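Local atomic coordinates of synaptotagmin-1 (Arabidopsis thaliana, PDB entry 7AS6), a protein that helps keep the plant plasma membrane intact during freezing and osmotic stress, and whose C2A domain, the part described here, probably binds phospholipids and calcium. Residues V7-K13 / E135-F141; A17-K22 / N53-E57; S44-T48 / E60-F64. One frame throughout, in Å; residues are numbered along the deposited sequence.

Contact 1. Residues V7-K13 / E135-F141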
# COMPACT_ATOMS: atom_id res chain seq x y z
N VAL A 7 -9.58 -4.51 -17.88
CA VAL A 7 -9.01 -5.77 -18.37
C VAL A 7 -9.19 -6.87 -17.35
O VAL A 7 -9.40 -8.04 -17.69
CB VAL A 7 -7.52 -5.58 -18.71
CG1 VAL A 7 -6.98 -6.79 -19.44
CG2 VAL A 7 -7.31 -4.31 -19.50
N GLY A 8 -9.05 -6.53 -16.08
CA GLY A 8 -9.13 -7.51 -15.02
C GLY A 8 -9.21 -6.80 -13.69
O GLY A 8 -9.49 -5.61 -13.61
N ILE A 9 -8.95 -7.57 -12.64
CA ILE A 9 -9.00 -7.06 -11.28
C ILE A 9 -7.73 -7.51 -10.57
O ILE A 9 -7.34 -8.68 -10.66
CB ILE A 9 -10.25 -7.57 -10.54
CG1 ILE A 9 -11.50 -7.01 -11.21
CG2 ILE A 9 -10.21 -7.15 -9.08
CD1 ILE A 9 -12.78 -7.65 -10.72
N VAL A 10 -7.07 -6.58 -9.89
CA VAL A 10 -5.89 -6.90 -9.10
C VAL A 10 -6.28 -6.92 -7.63
O VAL A 10 -6.94 -6.00 -7.14
CB VAL A 10 -4.74 -5.91 -9.38
CG1 VAL A 10 -5.17 -4.48 -9.13
CG2 VAL A 10 -3.53 -6.27 -8.56
N HIS A 11 -5.92 -8.00 -6.95
CA HIS A 11 -6.15 -8.15 -5.52
C HIS A 11 -4.86 -7.76 -4.81
O HIS A 11 -3.82 -8.37 -5.06
CB HIS A 11 -6.57 -9.57 -5.16
CG HIS A 11 -7.85 -10.01 -5.81
ND1 HIS A 11 -9.06 -10.00 -5.15
CD2 HIS A 11 -8.11 -10.47 -7.05
CE1 HIS A 11 -10.01 -10.43 -5.96
NE2 HIS A 11 -9.46 -10.72 -7.13
N VAL A 12 -4.94 -6.73 -3.96
CA VAL A 12 -3.80 -6.14 -3.26
C VAL A 12 -3.95 -6.47 -1.78
O VAL A 12 -4.93 -6.07 -1.15
CB VAL A 12 -3.71 -4.62 -3.45
CG1 VAL A 12 -2.44 -4.09 -2.78
CG2 VAL A 12 -3.74 -4.26 -4.91
N LYS A 13 -3.00 -7.20 -1.24
CA LYS A 13 -3.01 -7.49 0.17
C LYS A 13 -1.92 -6.65 0.80
O LYS A 13 -0.77 -6.69 0.35
CB LYS A 13 -2.79 -8.98 0.44
CG LYS A 13 -3.06 -9.38 1.90
CD LYS A 13 -2.73 -10.85 2.14
CE LYS A 13 -3.76 -11.52 3.04
NZ LYS A 13 -3.55 -13.00 3.03
N GLU A 135 1.17 -8.05 -1.31
CA GLU A 135 0.98 -9.10 -2.31
C GLU A 135 0.01 -8.63 -3.37
O GLU A 135 -0.91 -7.86 -3.09
CB GLU A 135 0.40 -10.39 -1.74
CG GLU A 135 1.29 -11.20 -0.84
CD GLU A 135 0.55 -12.43 -0.35
OE1 GLU A 135 -0.43 -12.83 -1.04
OE2 GLU A 135 0.91 -12.96 0.73
N LEU A 136 0.21 -9.12 -4.58
CA LEU A 136 -0.70 -8.83 -5.68
C LEU A 136 -1.15 -10.14 -6.28
O LEU A 136 -0.36 -11.07 -6.44
CB LEU A 136 -0.03 -7.97 -6.75
CG LEU A 136 0.62 -6.65 -6.35
CD1 LEU A 136 1.11 -5.95 -7.61
CD2 LEU A 136 -0.33 -5.76 -5.57
N LEU A 137 -2.44 -10.22 -6.59
CA LEU A 137 -3.00 -11.33 -7.36
C LEU A 137 -3.83 -10.74 -8.49
O LEU A 137 -4.85 -10.10 -8.24
CB LEU A 137 -3.85 -12.26 -6.49
CG LEU A 137 -4.60 -13.34 -7.27
CD1 LEU A 137 -3.62 -14.27 -7.99
CD2 LEU A 137 -5.53 -14.13 -6.37
N TYR A 138 -3.39 -10.95 -9.73
CA TYR A 138 -4.08 -10.39 -10.88
C TYR A 138 -5.01 -11.43 -11.47
O TYR A 138 -4.57 -12.52 -11.87
CB TYR A 138 -3.09 -9.90 -11.93
CG TYR A 138 -3.77 -9.32 -13.14
CD1 TYR A 138 -4.74 -8.33 -12.99
CD2 TYR A 138 -3.47 -9.76 -14.42
CE1 TYR A 138 -5.37 -7.79 -14.08
CE2 TYR A 138 -4.11 -9.22 -15.53
CZ TYR A 138 -5.07 -8.24 -15.35
OH TYR A 138 -5.72 -7.69 -16.43
N LYS A 139 -6.30 -11.11 -11.51
CA LYS A 139 -7.29 -11.98 -12.14
C LYS A 139 -7.79 -11.28 -13.39
O LYS A 139 -8.64 -10.38 -13.31
CB LYS A 139 -8.45 -12.28 -11.19
CG LYS A 139 -8.01 -13.03 -9.94
CD LYS A 139 -7.33 -14.35 -10.28
CE LYS A 139 -8.30 -15.52 -10.18
NZ LYS A 139 -7.63 -16.84 -10.37
N PRO A 140 -7.26 -11.62 -14.57
CA PRO A 140 -7.78 -11.04 -15.81
C PRO A 140 -9.11 -11.67 -16.18
O PRO A 140 -9.43 -12.79 -15.77
CB PRO A 140 -6.70 -11.39 -16.83
CG PRO A 140 -6.13 -12.68 -16.31
CD PRO A 140 -6.17 -12.58 -14.81
N PHE A 141 -9.91 -10.92 -16.95
CA PHE A 141 -11.20 -11.42 -17.42
C PHE A 141 -11.00 -12.30 -18.64
O PHE A 141 -10.01 -12.18 -19.36
CB PHE A 141 -12.13 -10.26 -17.76
CG PHE A 141 -12.37 -9.30 -16.63
CD1 PHE A 141 -12.52 -9.76 -15.33
CD2 PHE A 141 -12.44 -7.94 -16.87
CE1 PHE A 141 -12.74 -8.87 -14.29
CE2 PHE A 141 -12.66 -7.06 -15.84
CZ PHE A 141 -12.81 -7.52 -14.55
O HOH W 1 -0.25 -13.63 3.06
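In one sheet of the C2 beta sandwich, residues 8-13 and 135-140 run antiparallel as its two central strands, and Ile9 and Lys139 exchange both backbone bonds across them. Ile9 N reaches Lys139 O at 2.9 Å and Lys139 N returns the bond to Ile9 O. His11 with Leu137 and Lys13 with Glu135 form the other hydrogen-bonded pairs; the closest of these bonds, His11 N to Leu137 O at 2.7 Å, is almost straight. Carbonyls also draw in CA-H groups at the pairs between, Leu136 CA lying 3.2 Å from His11 O. Val10, Val12, Leu136 and Tyr138 share the buried face of the sheet, turned toward the second sheet of the sandwich, where Leu74 touches both Val12 and Leu136. Val12 and Leu136 run alongside each other, CD2 of Leu136 against both methyls of Val12. Tyr138, its CG opposite the backbone N (chi1 180°), extends along the neighbouring strand, so that OH arrives 3.4 Å from Val7 CG1. Val7 and Gly8 both pair with Val66 in a classic beta bulge on the strand's other flank. Past the last pair, Phe141 N bonds Val7 O, and the Phe141 ring lies flat over Gly8: CA sits 3.6 Å from the ring centroid, 10° off the normal, a CH-pi contact. Gly8 fits where Tyr138 OH, Lys139 O and Pro140 CA crowd in on the side a CB would take. Ile9 CG1 packs against Phe141 CZ at 3.6 Å. On the outer face the His11 ring turns an edge to Leu137 O, and its side chain lies near a bound nickel ion. Lys139 bends away to a salt bridge with Asp103, while a water accepts a weak bond from Lys13 NZ and donates to Glu135 OE2.

Contact 2. Residues A17-K22 / N53-E57. With EDO (1,2-ethanediol), chain G.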
# COMPACT_ATOMS: atom_id res chain seq x y z
N ALA A 17 4.04 -3.96 7.92
CA ALA A 17 5.19 -3.08 7.87
C ALA A 17 6.16 -3.51 8.95
O ALA A 17 5.75 -4.05 9.99
CB ALA A 17 4.81 -1.61 8.05
N VAL A 18 7.44 -3.31 8.70
CA VAL A 18 8.50 -3.74 9.60
C VAL A 18 9.47 -2.59 9.76
O VAL A 18 9.88 -1.96 8.78
CB VAL A 18 9.23 -4.99 9.07
CG1 VAL A 18 10.41 -5.33 9.95
CG2 VAL A 18 8.27 -6.15 9.00
N GLY A 19 9.83 -2.30 11.01
CA GLY A 19 10.87 -1.33 11.26
C GLY A 19 10.47 0.12 11.06
O GLY A 19 11.32 0.94 10.71
N LEU A 20 9.20 0.45 11.28
CA LEU A 20 8.76 1.83 11.16
C LEU A 20 9.47 2.72 12.17
O LEU A 20 9.84 2.27 13.27
CB LEU A 20 7.25 1.93 11.36
CG LEU A 20 6.38 1.21 10.34
CD1 LEU A 20 4.92 1.50 10.62
CD2 LEU A 20 6.75 1.64 8.93
N ARG A 21 9.70 3.97 11.79
CA ARG A 21 10.34 4.94 12.67
C ARG A 21 9.39 5.36 13.77
O ARG A 21 8.18 5.47 13.57
CB ARG A 21 10.76 6.18 11.90
CG ARG A 21 11.69 5.92 10.76
CD ARG A 21 12.35 7.19 10.31
NE ARG A 21 13.03 7.87 11.41
CZ ARG A 21 14.21 7.50 11.91
NH1 ARG A 21 14.74 8.19 12.92
NH2 ARG A 21 14.85 6.45 11.41
N LYS A 22 9.94 5.65 14.95
CA LYS A 22 9.13 6.29 15.97
C LYS A 22 8.75 7.69 15.51
O LYS A 22 9.57 8.42 14.95
CB LYS A 22 9.87 6.35 17.29
CG LYS A 22 10.29 5.01 17.82
CD LYS A 22 10.62 5.08 19.28
CE LYS A 22 11.63 4.02 19.63
NZ LYS A 22 12.89 4.28 18.89
N ASN A 53 2.28 0.65 17.34
CA ASN A 53 2.84 -0.53 16.69
C ASN A 53 3.79 -0.06 15.59
O ASN A 53 3.34 0.49 14.59
CB ASN A 53 1.71 -1.39 16.11
CG ASN A 53 2.12 -2.84 15.90
OD1 ASN A 53 3.29 -3.14 15.72
ND2 ASN A 53 1.13 -3.75 15.91
N LEU A 54 5.09 -0.28 15.76
CA LEU A 54 6.03 -0.01 14.69
C LEU A 54 6.24 -1.21 13.77
O LEU A 54 6.93 -1.08 12.75
CB LEU A 54 7.38 0.41 15.26
CG LEU A 54 7.37 1.62 16.20
CD1 LEU A 54 8.77 1.86 16.71
CD2 LEU A 54 6.82 2.85 15.51
N ASN A 55 5.65 -2.36 14.09
CA ASN A 55 5.66 -3.54 13.22
C ASN A 55 4.24 -4.03 12.98
O ASN A 55 3.89 -5.18 13.29
CB ASN A 55 6.53 -4.63 13.83
CG ASN A 55 7.95 -4.18 14.03
OD1 ASN A 55 8.74 -4.12 13.08
ND2 ASN A 55 8.28 -3.79 15.25
N PRO A 56 3.38 -3.18 12.43
CA PRO A 56 1.98 -3.56 12.26
C PRO A 56 1.82 -4.76 11.33
O PRO A 56 2.55 -4.91 10.35
CB PRO A 56 1.36 -2.32 11.64
CG PRO A 56 2.50 -1.70 10.90
CD PRO A 56 3.69 -1.92 11.75
N GLU A 57 0.85 -5.59 11.66
CA GLU A 57 0.41 -6.71 10.84
C GLU A 57 -1.06 -6.48 10.47
O GLU A 57 -1.92 -6.49 11.36
CB GLU A 57 0.57 -8.01 11.61
CG GLU A 57 0.27 -9.21 10.80
CD GLU A 57 1.52 -10.00 10.51
OE1 GLU A 57 2.56 -9.72 11.15
OE2 GLU A 57 1.46 -10.90 9.64
C1 EDO G . -2.63 -5.84 15.48
O1 EDO G . -3.24 -6.55 14.38
C2 EDO G . -1.19 -6.30 15.71
O2 EDO G . -0.42 -6.01 14.53
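Asn55 OD1 takes the backbone N-H of Gly19 at 3.0 Å, a fairly straight bond (164° at the hydrogen) whose donor stands above the carbonyl plane of the amide. The same oxygen lies against Val18, 3.7 Å from CG1, so a side chain on one loop grips the turn of the other just where its strand ends. One residue on, Leu20 N donates to Leu54 O at 3.1 Å. Ala17 N closes the set by bonding Pro56 O, just before strand 57-66. These bonds tie the end of strand 8-18 and the turn after it to the loop leading into strand 57-66, at the end of the C2 sandwich that carries the metal site: the side chain of Leu54 is about 9 Å from a bound cadmium ion, and Asn53 shares a backbone hydrogen bond with Ala29, next to Asp30, one of the cadmium ligands. Asn53 OD1 accepts from Asn55 N, an Asx turn; in this bend Leu54 O and Asn55 OD1 both face 17-22. Apolar groups fill in between. Leu20 lays CB and CG beside Leu54 O and brings CD1 to Pro56 CD at 3.8 Å; the proline ring also meets Ala17, CG to CB at 3.7 Å. Pro31 touches both Leu20 and Pro56. Leu54 swings CG away from its own carbonyl carbon (chi1 -57°), which brings its two methyls to the far end of 17-22: CD2 comes 3.5 Å from Arg21 O, and CD1 packs on Lys22 CG. An ethanediol, probably from the crystallisation liquor, accepts from Glu57 N through O2.

Contact 3. Residues S44-T48 / E60-F64. With EDO (1,2-ethanediol), chain H.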
# COMPACT_ATOMS: atom_id res chain seq x y z
N SER A 44 -8.77 6.87 -3.00
CA SER A 44 -7.83 5.93 -2.40
C SER A 44 -8.53 5.04 -1.36
O SER A 44 -9.58 5.39 -0.83
CB SER A 44 -6.67 6.70 -1.76
OG SER A 44 -7.14 7.87 -1.12
N LYS A 45 -7.96 3.86 -1.13
CA LYS A 45 -8.40 2.95 -0.09
C LYS A 45 -7.45 3.05 1.09
O LYS A 45 -6.30 3.48 0.94
CB LYS A 45 -8.41 1.50 -0.58
CG LYS A 45 -8.79 1.31 -2.03
CD LYS A 45 -10.29 1.34 -2.19
CE LYS A 45 -10.72 0.56 -3.43
NZ LYS A 45 -12.03 -0.09 -3.15
N LYS A 46 -7.90 2.59 2.25
CA LYS A 46 -6.96 2.55 3.36
C LYS A 46 -7.19 1.34 4.24
O LYS A 46 -8.30 0.80 4.33
CB LYS A 46 -7.00 3.86 4.18
CG LYS A 46 -8.29 4.18 4.88
CD LYS A 46 -8.13 5.53 5.66
CE LYS A 46 -9.26 5.78 6.67
NZ LYS A 46 -8.99 6.96 7.58
N THR A 47 -6.12 0.90 4.89
CA THR A 47 -6.20 -0.11 5.92
C THR A 47 -6.69 0.49 7.23
O THR A 47 -6.81 1.71 7.40
CB THR A 47 -4.85 -0.76 6.19
OG1 THR A 47 -4.05 0.15 6.94
CG2 THR A 47 -4.14 -1.17 4.86
N THR A 48 -6.91 -0.39 8.20
CA THR A 48 -7.22 0.05 9.54
C THR A 48 -5.98 0.66 10.18
O THR A 48 -4.85 0.49 9.72
CB THR A 48 -7.72 -1.11 10.40
OG1 THR A 48 -6.73 -2.15 10.41
CG2 THR A 48 -9.02 -1.64 9.84
N GLU A 60 -4.70 -7.12 5.11
CA GLU A 60 -5.96 -6.54 4.68
C GLU A 60 -5.96 -6.47 3.17
O GLU A 60 -4.94 -6.19 2.54
CB GLU A 60 -6.14 -5.16 5.33
CG GLU A 60 -6.74 -5.28 6.74
CD GLU A 60 -6.78 -3.96 7.52
OE1 GLU A 60 -7.03 -2.89 6.90
OE2 GLU A 60 -6.60 -3.99 8.77
N GLU A 61 -7.11 -6.77 2.58
CA GLU A 61 -7.18 -7.04 1.16
C GLU A 61 -8.03 -5.98 0.47
O GLU A 61 -9.09 -5.62 0.98
CB GLU A 61 -7.76 -8.43 0.88
CG GLU A 61 -6.70 -9.50 0.67
CD GLU A 61 -7.01 -10.37 -0.55
OE1 GLU A 61 -8.21 -10.65 -0.79
OE2 GLU A 61 -6.05 -10.76 -1.27
N PHE A 62 -7.57 -5.53 -0.69
CA PHE A 62 -8.26 -4.54 -1.51
C PHE A 62 -8.30 -5.00 -2.96
O PHE A 62 -7.40 -5.70 -3.42
CB PHE A 62 -7.55 -3.21 -1.42
CG PHE A 62 -7.32 -2.76 -0.02
CD1 PHE A 62 -8.29 -2.06 0.66
CD2 PHE A 62 -6.14 -3.07 0.63
CE1 PHE A 62 -8.09 -1.65 1.96
CE2 PHE A 62 -5.93 -2.69 1.92
CZ PHE A 62 -6.91 -1.97 2.59
N LYS A 63 -9.35 -4.60 -3.69
CA LYS A 63 -9.49 -4.90 -5.12
C LYS A 63 -9.55 -3.61 -5.94
O LYS A 63 -10.26 -2.66 -5.57
CB LYS A 63 -10.76 -5.71 -5.39
CG LYS A 63 -10.73 -7.16 -4.95
CD LYS A 63 -12.13 -7.64 -4.56
CE LYS A 63 -13.20 -7.08 -5.49
NZ LYS A 63 -14.53 -6.97 -4.81
N PHE A 64 -8.83 -3.59 -7.06
CA PHE A 64 -8.85 -2.49 -8.02
C PHE A 64 -9.16 -3.02 -9.41
O PHE A 64 -8.65 -4.08 -9.80
CB PHE A 64 -7.53 -1.75 -8.07
CG PHE A 64 -7.18 -1.03 -6.79
CD1 PHE A 64 -6.49 -1.68 -5.78
CD2 PHE A 64 -7.54 0.29 -6.62
CE1 PHE A 64 -6.16 -1.00 -4.59
CE2 PHE A 64 -7.22 0.98 -5.44
CZ PHE A 64 -6.53 0.33 -4.44
C1 EDO H . -10.64 -3.38 3.69
O1 EDO H . -10.93 -4.63 3.05
C2 EDO H . -9.40 -3.56 4.56
O2 EDO H . -9.23 -2.42 5.42
O HOH W 2 -11.46 -2.90 -2.00
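Residues 45-48 and 60-64 run in nearly opposite directions, 174° apart, but Lys45 and Phe62 keep their CA atoms 7.6 Å from each other, and side chains rather than backbone bonds join the two segments. Here the two sheets of the C2 beta sandwich meet along one border, strand 45-46 being outermost in one and strand 57-66 in the other. Glu60 stretches out to present its carboxylate across the Thr48 side chain. Its OE1 receives Thr48 N at 2.8 Å through the syn lone pair. Thr48 OG1 lies 2.5 Å from Glu60 OE2, too short for its exact geometry to be trusted; together the two contacts would probably limit rotation of the carboxylate. OE1 is also reached by O2 of an ethanediol, probably from the crystallisation liquor. Thr47 turns its hydroxyl the other way, into its own segment: OG1 donates to Thr48 O and is also hydrogen-bonded to Val33 N on the adjoining strand. This leaves its methyl facing the second segment, where CG2 meets the edge of the Phe62 ring, 3.7 Å from CZ. Lys46 O approaches that edge too, 3.4 Å from CE1. Deeper in, Ile35 packs on both Phe62 and Phe64. Lys45 lays its aliphatic chain along these aromatics, CB near Phe62 CD1 and CG 3.4 Å from Phe64 CZ; Lys45 and Phe64 pass each other head to tail. The lysine NZ is too far from the Phe64 ring for more than a weak cation-pi attraction; instead, a water accepts from both Lys45 NZ, at 3.1 Å, and Lys63 N.

Strand 8-18 links contacts 1 and 2, which lie on opposite sides of the chain's centre, 26 Å apart between their centres: contact 1 uses its beginning, contact 2 its end and the turn beyond. Strand 57-66 then flanks 8-18, and Val10 and Val12 bond through their backbones to Phe64 and Phe62 of contact 3. Contact 1 is regular pairing within a sheet, with one buried face and one outward face. Contact 2 mixes backbone and asparagine bonds between loops near the metal site. Contact 3 spans two sheets at their border and relies on a carboxylate and aromatic rings. All three are partly buried, contact 3 lying closest to the chain's centre.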